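Local coordinates for trehalose-6-phosphate phosphatase (PDB 5DXL), which belongs to the trehalose-phosphatase family of the haloacid dehalogenase (HAD) superfamily, built on a Rossmann-like core of mostly parallel strands, at residues Leu12-Lys17 against His237-Thr242; Glu210-Leu215 against Arg226-Ser231. All blocks are in the same frame, centred on the assembly; numbering follows the deposited sequence.

Contact 1: Leu12-Lys17 against His237-Thr242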
ATOM      1  N   LEU A  12      16.698   1.240  15.949  1.00 14.42           N
ATOM      2  CA  LEU A  12      16.352   1.748  17.270  1.00 17.47           C
ATOM      3  C   LEU A  12      17.057   3.080  17.532  1.00 17.04           C
ATOM      4  O   LEU A  12      16.464   4.013  18.078  1.00 15.60           O
ATOM      5  CB  LEU A  12      16.720   0.723  18.341  1.00 16.24           C
ATOM      6  CG  LEU A  12      16.420   1.149  19.775  1.00 17.88           C
ATOM      7  CD1 LEU A  12      14.926   1.393  19.934  1.00 20.06           C
ATOM      8  CD2 LEU A  12      16.929   0.105  20.761  1.00 25.07           C
ATOM      9  N   LYS A  13      18.317   3.175  17.122  1.00 18.15           N
ATOM     10  CA  LYS A  13      19.077   4.404  17.318  1.00 19.87           C
ATOM     11  C   LYS A  13      18.433   5.592  16.596  1.00 20.48           C
ATOM     12  O   LYS A  13      18.285   6.674  17.173  1.00 21.55           O
ATOM     13  CB  LYS A  13      20.522   4.218  16.850  1.00 23.52           C
ATOM     14  CG  LYS A  13      21.424   5.407  17.152  1.00 25.46           C
ATOM     15  CD  LYS A  13      22.823   5.209  16.572  1.00 30.72           C
ATOM     16  CE  LYS A  13      23.710   6.402  16.891  1.00 38.49           C
ATOM     17  NZ  LYS A  13      25.002   6.356  16.162  1.00 41.17           N
ATOM     18  N   GLN A  14      18.026   5.402  15.346  1.00 15.74           N
ATOM     19  CA  GLN A  14      17.418   6.508  14.620  1.00 15.29           C
ATOM     20  C   GLN A  14      16.008   6.807  15.149  1.00 16.40           C
ATOM     21  O   GLN A  14      15.584   7.955  15.162  1.00 17.06           O
ATOM     22  CB  GLN A  14      17.389   6.225  13.116  1.00 16.81           C
ATOM     23  CG  GLN A  14      16.983   7.417  12.266  1.00 16.50           C
ATOM     24  CD  GLN A  14      17.866   8.651  12.500  1.00 21.89           C
ATOM     25  OE1 GLN A  14      19.030   8.536  12.898  1.00 25.45           O
ATOM     26  NE2 GLN A  14      17.310   9.831  12.247  1.00 18.94           N
ATOM     27  N   TYR A  15      15.296   5.774  15.592  1.00 14.13           N
ATOM     28  CA  TYR A  15      13.973   5.951  16.207  1.00 12.77           C
ATOM     29  C   TYR A  15      14.058   6.877  17.415  1.00 18.02           C
ATOM     30  O   TYR A  15      13.274   7.820  17.546  1.00 15.55           O
ATOM     31  CB  TYR A  15      13.391   4.599  16.629  1.00 14.73           C
ATOM     32  CG  TYR A  15      11.996   4.653  17.237  1.00 14.05           C
ATOM     33  CD1 TYR A  15      10.873   4.851  16.446  1.00 12.04           C
ATOM     34  CD2 TYR A  15      11.807   4.466  18.597  1.00 17.06           C
ATOM     35  CE1 TYR A  15       9.595   4.877  16.998  1.00 13.78           C
ATOM     36  CE2 TYR A  15      10.534   4.495  19.156  1.00 17.31           C
ATOM     37  CZ  TYR A  15       9.435   4.698  18.346  1.00 17.69           C
ATOM     38  OH  TYR A  15       8.173   4.730  18.911  1.00 22.04           O
ATOM     39  N   ARG A  16      15.019   6.601  18.287  1.00 17.39           N
ATOM     40  CA  ARG A  16      15.207   7.420  19.497  1.00 18.99           C
ATOM     41  C   ARG A  16      15.583   8.864  19.177  1.00 22.23           C
ATOM     42  O   ARG A  16      15.164   9.796  19.861  1.00 23.63           O
ATOM     43  CB  ARG A  16      16.278   6.803  20.385  1.00 18.92           C
ATOM     44  CG  ARG A  16      15.831   5.573  21.124  1.00 20.21           C
ATOM     45  CD  ARG A  16      16.947   5.084  22.045  1.00 28.50           C
ATOM     46  NE  ARG A  16      16.494   3.998  22.903  1.00 32.38           N
ATOM     47  CZ  ARG A  16      17.215   2.925  23.199  1.00 35.79           C
ATOM     48  NH1 ARG A  16      18.443   2.784  22.710  1.00 36.48           N
ATOM     49  NH2 ARG A  16      16.702   1.985  23.984  1.00 36.29           N
ATOM     50  N   LYS A  17      16.379   9.041  18.136  1.00 21.44           N
ATOM     51  CA  LYS A  17      16.884  10.350  17.746  1.00 25.56           C
ATOM     52  C   LYS A  17      15.796  11.211  17.096  1.00 28.28           C
ATOM     53  O   LYS A  17      15.764  12.434  17.248  1.00 25.24           O
ATOM     54  CB  LYS A  17      18.067  10.163  16.795  1.00 29.71           C
ATOM     55  CG  LYS A  17      18.854  11.405  16.444  1.00 35.51           C
ATOM     56  CD  LYS A  17      20.083  11.005  15.632  1.00 38.12           C
ATOM     57  CE  LYS A  17      20.878  12.210  15.172  1.00 46.32           C
ATOM     58  NZ  LYS A  17      21.399  12.998  16.322  1.00 59.48           N
ATOM     59  N   HIS A 237      17.708   7.965   7.312  1.00 17.08           N
ATOM     60  CA  HIS A 237      16.439   8.271   7.981  1.00 17.91           C
ATOM     61  C   HIS A 237      15.319   7.339   7.512  1.00 16.49           C
ATOM     62  O   HIS A 237      14.239   7.310   8.108  1.00 16.46           O
ATOM     63  CB  HIS A 237      16.007   9.717   7.716  1.00 17.86           C
ATOM     64  CG  HIS A 237      16.883  10.751   8.354  1.00 22.40           C
ATOM     65  ND1 HIS A 237      18.031  10.435   9.045  1.00 25.79           N
ATOM     66  CD2 HIS A 237      16.759  12.096   8.421  1.00 23.49           C
ATOM     67  CE1 HIS A 237      18.585  11.543   9.506  1.00 23.06           C
ATOM     68  NE2 HIS A 237      17.835  12.566   9.137  1.00 25.26           N
ATOM     69  N   VAL A 238      15.571   6.600   6.440  1.00 15.11           N
ATOM     70  CA  VAL A 238      14.528   5.808   5.785  1.00 12.66           C
ATOM     71  C   VAL A 238      14.868   4.329   5.799  1.00 12.82           C
ATOM     72  O   VAL A 238      15.959   3.934   5.394  1.00 13.13           O
ATOM     73  CB  VAL A 238      14.313   6.253   4.326  1.00 15.35           C
ATOM     74  CG1 VAL A 238      13.293   5.360   3.629  1.00 14.36           C
ATOM     75  CG2 VAL A 238      13.880   7.705   4.272  1.00 17.72           C
ATOM     76  N   PHE A 239      13.926   3.515   6.271  1.00 10.60           N
ATOM     77  CA  PHE A 239      14.081   2.073   6.313  1.00  8.90           C
ATOM     78  C   PHE A 239      12.945   1.434   5.530  1.00  8.34           C
ATOM     79  O   PHE A 239      11.847   1.213   6.070  1.00  9.73           O
ATOM     80  CB  PHE A 239      14.096   1.561   7.762  1.00 11.18           C
ATOM     81  CG  PHE A 239      15.171   2.181   8.612  1.00 12.04           C
ATOM     82  CD1 PHE A 239      14.967   3.412   9.218  1.00 12.20           C
ATOM     83  CD2 PHE A 239      16.371   1.525   8.815  1.00 13.21           C
ATOM     84  CE1 PHE A 239      15.955   3.988  10.002  1.00 15.92           C
ATOM     85  CE2 PHE A 239      17.362   2.092   9.605  1.00 14.12           C
ATOM     86  CZ  PHE A 239      17.149   3.329  10.196  1.00 15.26           C
ATOM     87  N   SER A 240      13.215   1.152   4.259  1.00  9.27           N
ATOM     88  CA  SER A 240      12.305   0.389   3.409  1.00  8.44           C
ATOM     89  C   SER A 240      12.648  -1.081   3.572  1.00  9.26           C
ATOM     90  O   SER A 240      13.780  -1.504   3.306  1.00  9.64           O
ATOM     91  CB  SER A 240      12.418   0.804   1.943  1.00  9.57           C
ATOM     92  OG  SER A 240      11.878   2.106   1.732  1.00 12.96           O
ATOM     93  N   VAL A 241      11.668  -1.849   4.032  1.00  9.16           N
ATOM     94  CA  VAL A 241      11.911  -3.218   4.454  1.00  9.85           C
ATOM     95  C   VAL A 241      10.895  -4.155   3.832  1.00 10.89           C
ATOM     96  O   VAL A 241       9.700  -4.011   4.062  1.00  9.04           O
ATOM     97  CB  VAL A 241      11.824  -3.351   5.990  1.00  8.56           C
ATOM     98  CG1 VAL A 241      12.261  -4.748   6.436  1.00  8.62           C
ATOM     99  CG2 VAL A 241      12.648  -2.280   6.702  1.00 10.14           C
ATOM    100  N   THR A 242      11.358  -5.111   3.035  1.00  9.49           N
ATOM    101  CA  THR A 242      10.454  -6.130   2.512  1.00  8.39           C
ATOM    102  C   THR A 242      10.351  -7.293   3.488  1.00  9.42           C
ATOM    103  O   THR A 242      11.269  -7.548   4.266  1.00 10.81           O
ATOM    104  CB  THR A 242      10.904  -6.656   1.127  1.00  9.46           C
ATOM    105  OG1 THR A 242       9.849  -7.436   0.552  1.00 10.66           O
ATOM    106  CG2 THR A 242      12.186  -7.514   1.228  1.00 10.35           C
TER

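Contact 2: Glu210-Leu215 against Arg226-Ser231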
ATOM      1  N   GLU A 210      12.270  12.389  10.668  1.00 19.90           N
ATOM      2  CA  GLU A 210      13.653  11.925  10.716  1.00 22.02           C
ATOM      3  C   GLU A 210      13.716  10.408  10.794  1.00 19.22           C
ATOM      4  O   GLU A 210      14.788   9.829  10.926  1.00 19.06           O
ATOM      5  CB  GLU A 210      14.388  12.524  11.915  1.00 25.65           C
ATOM      6  CG  GLU A 210      14.606  14.026  11.857  1.00 31.29           C
ATOM      7  CD  GLU A 210      14.957  14.586  13.223  1.00 36.87           C
ATOM      8  OE1 GLU A 210      14.025  14.869  14.005  1.00 32.24           O
ATOM      9  OE2 GLU A 210      16.164  14.713  13.525  1.00 46.97           O
ATOM     10  N   PHE A 211      12.553   9.766  10.731  1.00 18.55           N
ATOM     11  CA  PHE A 211      12.495   8.308  10.785  1.00 16.21           C
ATOM     12  C   PHE A 211      11.304   7.853   9.962  1.00 13.54           C
ATOM     13  O   PHE A 211      10.179   8.290  10.199  1.00 13.88           O
ATOM     14  CB  PHE A 211      12.383   7.827  12.234  1.00 15.21           C
ATOM     15  CG  PHE A 211      12.243   6.331  12.394  1.00 11.60           C
ATOM     16  CD1 PHE A 211      13.340   5.541  12.696  1.00 14.36           C
ATOM     17  CD2 PHE A 211      10.994   5.723  12.279  1.00 12.50           C
ATOM     18  CE1 PHE A 211      13.208   4.169  12.872  1.00 15.65           C
ATOM     19  CE2 PHE A 211      10.855   4.349  12.455  1.00 11.85           C
ATOM     20  CZ  PHE A 211      11.951   3.576  12.755  1.00 12.67           C
ATOM     21  N   VAL A 212      11.557   6.985   8.989  1.00 11.95           N
ATOM     22  CA  VAL A 212      10.490   6.371   8.198  1.00  9.50           C
ATOM     23  C   VAL A 212      10.719   4.873   8.173  1.00 11.53           C
ATOM     24  O   VAL A 212      11.800   4.421   7.805  1.00 13.23           O
ATOM     25  CB  VAL A 212      10.445   6.895   6.748  1.00 12.04           C
ATOM     26  CG1 VAL A 212       9.307   6.240   5.987  1.00 10.71           C
ATOM     27  CG2 VAL A 212      10.302   8.413   6.737  1.00 12.87           C
ATOM     28  N   LEU A 213       9.723   4.108   8.606  1.00  8.96           N
ATOM     29  CA  LEU A 213       9.775   2.652   8.481  1.00  7.63           C
ATOM     30  C   LEU A 213       8.625   2.205   7.610  1.00  7.27           C
ATOM     31  O   LEU A 213       7.456   2.459   7.924  1.00  8.34           O
ATOM     32  CB  LEU A 213       9.698   1.974   9.847  1.00  9.19           C
ATOM     33  CG  LEU A 213       9.627   0.435   9.839  1.00  9.33           C
ATOM     34  CD1 LEU A 213      10.862  -0.205   9.201  1.00  9.87           C
ATOM     35  CD2 LEU A 213       9.478  -0.078  11.268  1.00  9.26           C
ATOM     36  N   CYS A 214       8.960   1.543   6.510  1.00  7.30           N
ATOM     37  CA  CYS A 214       7.971   1.138   5.530  1.00  8.03           C
ATOM     38  C   CYS A 214       8.115  -0.348   5.287  1.00  9.80           C
ATOM     39  O   CYS A 214       9.185  -0.800   4.889  1.00  9.43           O
ATOM     40  CB  CYS A 214       8.165   1.929   4.242  1.00  9.74           C
ATOM     41  SG  CYS A 214       7.096   1.459   2.860  1.00 11.51           S
ATOM     42  N   LEU A 215       7.042  -1.091   5.544  1.00  8.56           N
ATOM     43  CA  LEU A 215       7.073  -2.556   5.529  1.00  7.64           C
ATOM     44  C   LEU A 215       6.009  -3.146   4.619  1.00  8.46           C
ATOM     45  O   LEU A 215       4.843  -2.738   4.659  1.00  9.58           O
ATOM     46  CB  LEU A 215       6.872  -3.100   6.949  1.00  9.00           C
ATOM     47  CG  LEU A 215       8.108  -3.032   7.858  1.00 11.55           C
ATOM     48  CD1 LEU A 215       7.699  -2.855   9.319  1.00 13.15           C
ATOM     49  CD2 LEU A 215       8.885  -4.325   7.691  1.00 14.46           C
ATOM     50  N   ARG A 226       9.975   2.092  -3.858  1.00 14.19           N
ATOM     51  CA  ARG A 226      10.377   2.948  -4.979  1.00 13.77           C
ATOM     52  C   ARG A 226      10.122   4.408  -4.672  1.00 17.94           C
ATOM     53  O   ARG A 226      10.976   5.262  -4.899  1.00 19.33           O
ATOM     54  CB  ARG A 226       9.630   2.570  -6.262  1.00 17.61           C
ATOM     55  CG  ARG A 226      10.197   1.385  -6.974  1.00 22.71           C
ATOM     56  CD  ARG A 226       9.607   1.210  -8.383  1.00 24.12           C
ATOM     57  NE  ARG A 226       9.998  -0.094  -8.900  1.00 28.71           N
ATOM     58  CZ  ARG A 226       9.270  -1.198  -8.764  1.00 29.57           C
ATOM     59  NH1 ARG A 226       8.094  -1.147  -8.153  1.00 25.85           N
ATOM     60  NH2 ARG A 226       9.713  -2.354  -9.245  1.00 34.33           N
ATOM     61  N   ALA A 227       8.932   4.704  -4.162  1.00 14.05           N
ATOM     62  CA  ALA A 227       8.579   6.076  -3.856  1.00 15.07           C
ATOM     63  C   ALA A 227       9.506   6.681  -2.809  1.00 16.29           C
ATOM     64  O   ALA A 227       9.884   7.848  -2.904  1.00 18.46           O
ATOM     65  CB  ALA A 227       7.122   6.159  -3.388  1.00 18.63           C
ATOM     66  N   LEU A 228       9.867   5.902  -1.795  1.00 12.09           N
ATOM     67  CA  LEU A 228      10.719   6.427  -0.744  1.00 14.88           C
ATOM     68  C   LEU A 228      12.134   6.684  -1.260  1.00 17.31           C
ATOM     69  O   LEU A 228      12.808   7.593  -0.791  1.00 17.75           O
ATOM     70  CB  LEU A 228      10.741   5.481   0.453  1.00 14.26           C
ATOM     71  CG  LEU A 228       9.486   5.612   1.318  1.00 15.76           C
ATOM     72  CD1 LEU A 228       9.496   4.545   2.392  1.00 13.76           C
ATOM     73  CD2 LEU A 228       9.435   6.990   1.946  1.00 17.59           C
ATOM     74  N   LYS A 229      12.568   5.901  -2.240  1.00 18.08           N
ATOM     75  CA  LYS A 229      13.875   6.138  -2.861  1.00 19.73           C
ATOM     76  C   LYS A 229      13.862   7.451  -3.652  1.00 25.09           C
ATOM     77  O   LYS A 229      14.916   8.022  -3.940  1.00 29.59           O
ATOM     78  CB  LYS A 229      14.270   4.953  -3.747  1.00 20.46           C
ATOM     79  CG  LYS A 229      14.802   3.782  -2.943  1.00 20.47           C
ATOM     80  CD  LYS A 229      14.850   2.481  -3.745  1.00 25.71           C
ATOM     81  CE  LYS A 229      15.961   2.478  -4.760  1.00 30.39           C
ATOM     82  NZ  LYS A 229      16.165   1.097  -5.298  1.00 34.57           N
ATOM     83  N   LYS A 230      12.667   7.946  -3.960  1.00 19.49           N
ATOM     84  CA  LYS A 230      12.487   9.224  -4.653  1.00 23.61           C
ATOM     85  C   LYS A 230      12.085  10.375  -3.733  1.00 25.85           C
ATOM     86  O   LYS A 230      11.772  11.466  -4.206  1.00 25.76           O
ATOM     87  CB  LYS A 230      11.426   9.082  -5.747  1.00 24.47           C
ATOM     88  CG  LYS A 230      11.824   8.161  -6.866  1.00 29.04           C
ATOM     89  CD  LYS A 230      10.655   7.836  -7.776  1.00 30.06           C
ATOM     90  CE  LYS A 230      10.179   9.049  -8.542  1.00 31.50           C
ATOM     91  NZ  LYS A 230       9.211   8.654  -9.601  1.00 45.85           N
ATOM     92  N   SER A 231      12.080  10.135  -2.424  1.00 19.11           N
ATOM     93  CA  SER A 231      11.506  11.091  -1.477  1.00 22.04           C
ATOM     94  C   SER A 231      12.398  12.299  -1.220  1.00 22.82           C
ATOM     95  O   SER A 231      11.919  13.363  -0.823  1.00 26.37           O
ATOM     96  CB  SER A 231      11.216  10.401  -0.144  1.00 19.29           C
ATOM     97  OG  SER A 231      12.421  10.120   0.547  1.00 19.24           O
TER

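Contact 1: Leu12-Lys17 against His237-Thr242
One helical layer of the HAD core meets the sheet where Gln14 of helix 8-17 reaches His237 and Phe239, the turn and the early part of strand 238-243. The helix stands back from the strand, with 6.9 Å between Gln14 CA and His237 CA, and Gln14 alone spans the gap. Its CG is anti to the backbone N (chi1 -170°), and a bend at chi2 (56°) swings the amide toward His237. There Gln14 NE2 comes within 3.3 Å of His237 ND1 and 3.5 Å of His237 CE1. Amide and imidazole planes are only 16° apart, yet the amide nitrogen sits obliquely to the ring, and the angle is too poor for a hydrogen bond to ND1. The hydrogen bond of this nitrogen goes instead to Glu210 O, which fixes the amide beside the histidine. Closer to the helix backbone the contact turns apolar: Gln14 CB meets the edge of the Phe239 ring, near its plane, at 4.1 Å from both Phe239 CE1 and Phe239 CZ. Gln14 also touches Phe211, and Phe239 lies against Leu213, so the methylene part of the glutamine joins an apolar layer carried by two adjacent strands. Only 144 Å² is buried between the two segments, the sum of both sides, in keeping with a narrow contact made through one side chain. A helix resting on one face of a mainly parallel sheet through residues of neighbouring strands is typical of the layered alpha/beta architecture of Rossmann-like cores.

Contact 2: Glu210-Leu215 against Arg226-Ser231
Leu228 turns its CG beside its own backbone N (chi1 -78°) and keeps CD1 anti to CA (chi2 174°), sending both methyls of its branch from helix 222-229 onto Val212 and Cys214 of strand 211-216. The contact is the strand-to-helix packing inside a beta-alpha-beta unit, whose second strand is 238-243. On the strand, Val212 CG1, anti to the backbone N, is the methyl that meets Leu228. Alternation along the strand puts Val212 and Cys214 on the face that looks at the helix, while Leu213 between them points away from it. Leu228 CD1 lies 3.5 Å from Cys214 CB, tighter than usual for two carbons, and 3.9 Å from Cys214 SG, so this methyl rests against the whole short cysteine side chain. Toward Val212 the approach is looser and the two branched chains cross at a slant: Val212 CG1 is 4.0 Å from Leu228 CD1 and 4.1 Å from Leu228 CD2. All three residues are buried, and the interaction between them is wholly apolar. Leu228 also touches Met24 of strand 21-25 and Ser240 of strand 238-243, so its side chain touches three neighbouring strands of the core sheet. The carbonyl of Leu228 takes part in the turn that follows. Leu228 O accepts two bonds from one residue, at 3.1 Å from Ser231 N and at 2.9 Å from Ser231 OG, the hydroxyl arriving at a C=O...O angle of 139° and slightly tilted from the carbonyl plane.

In the fold
From the N terminus, helix 8-17 comes first and leads into strand 21-25, the strand beside 211-216 in the core sheet. Contact 1 then closes a long loop of 219 residues, returning the chain to this helix at strand 238-243. Contact 2 is nested within that loop and spans just ten residues, those running from strand 211-216 into helix 222-229. The two centres are about 10 Å apart. Strands 211-216 and 238-243 are parallel neighbours, joined by probable backbone hydrogen bonds, Phe239 N to Val212 O and Val241 N to Cys214 O. Phe211 meets helix 8-17, whereas Val212 and Cys214 face helix 222-229, so the two helices lie on opposite faces of the sheet.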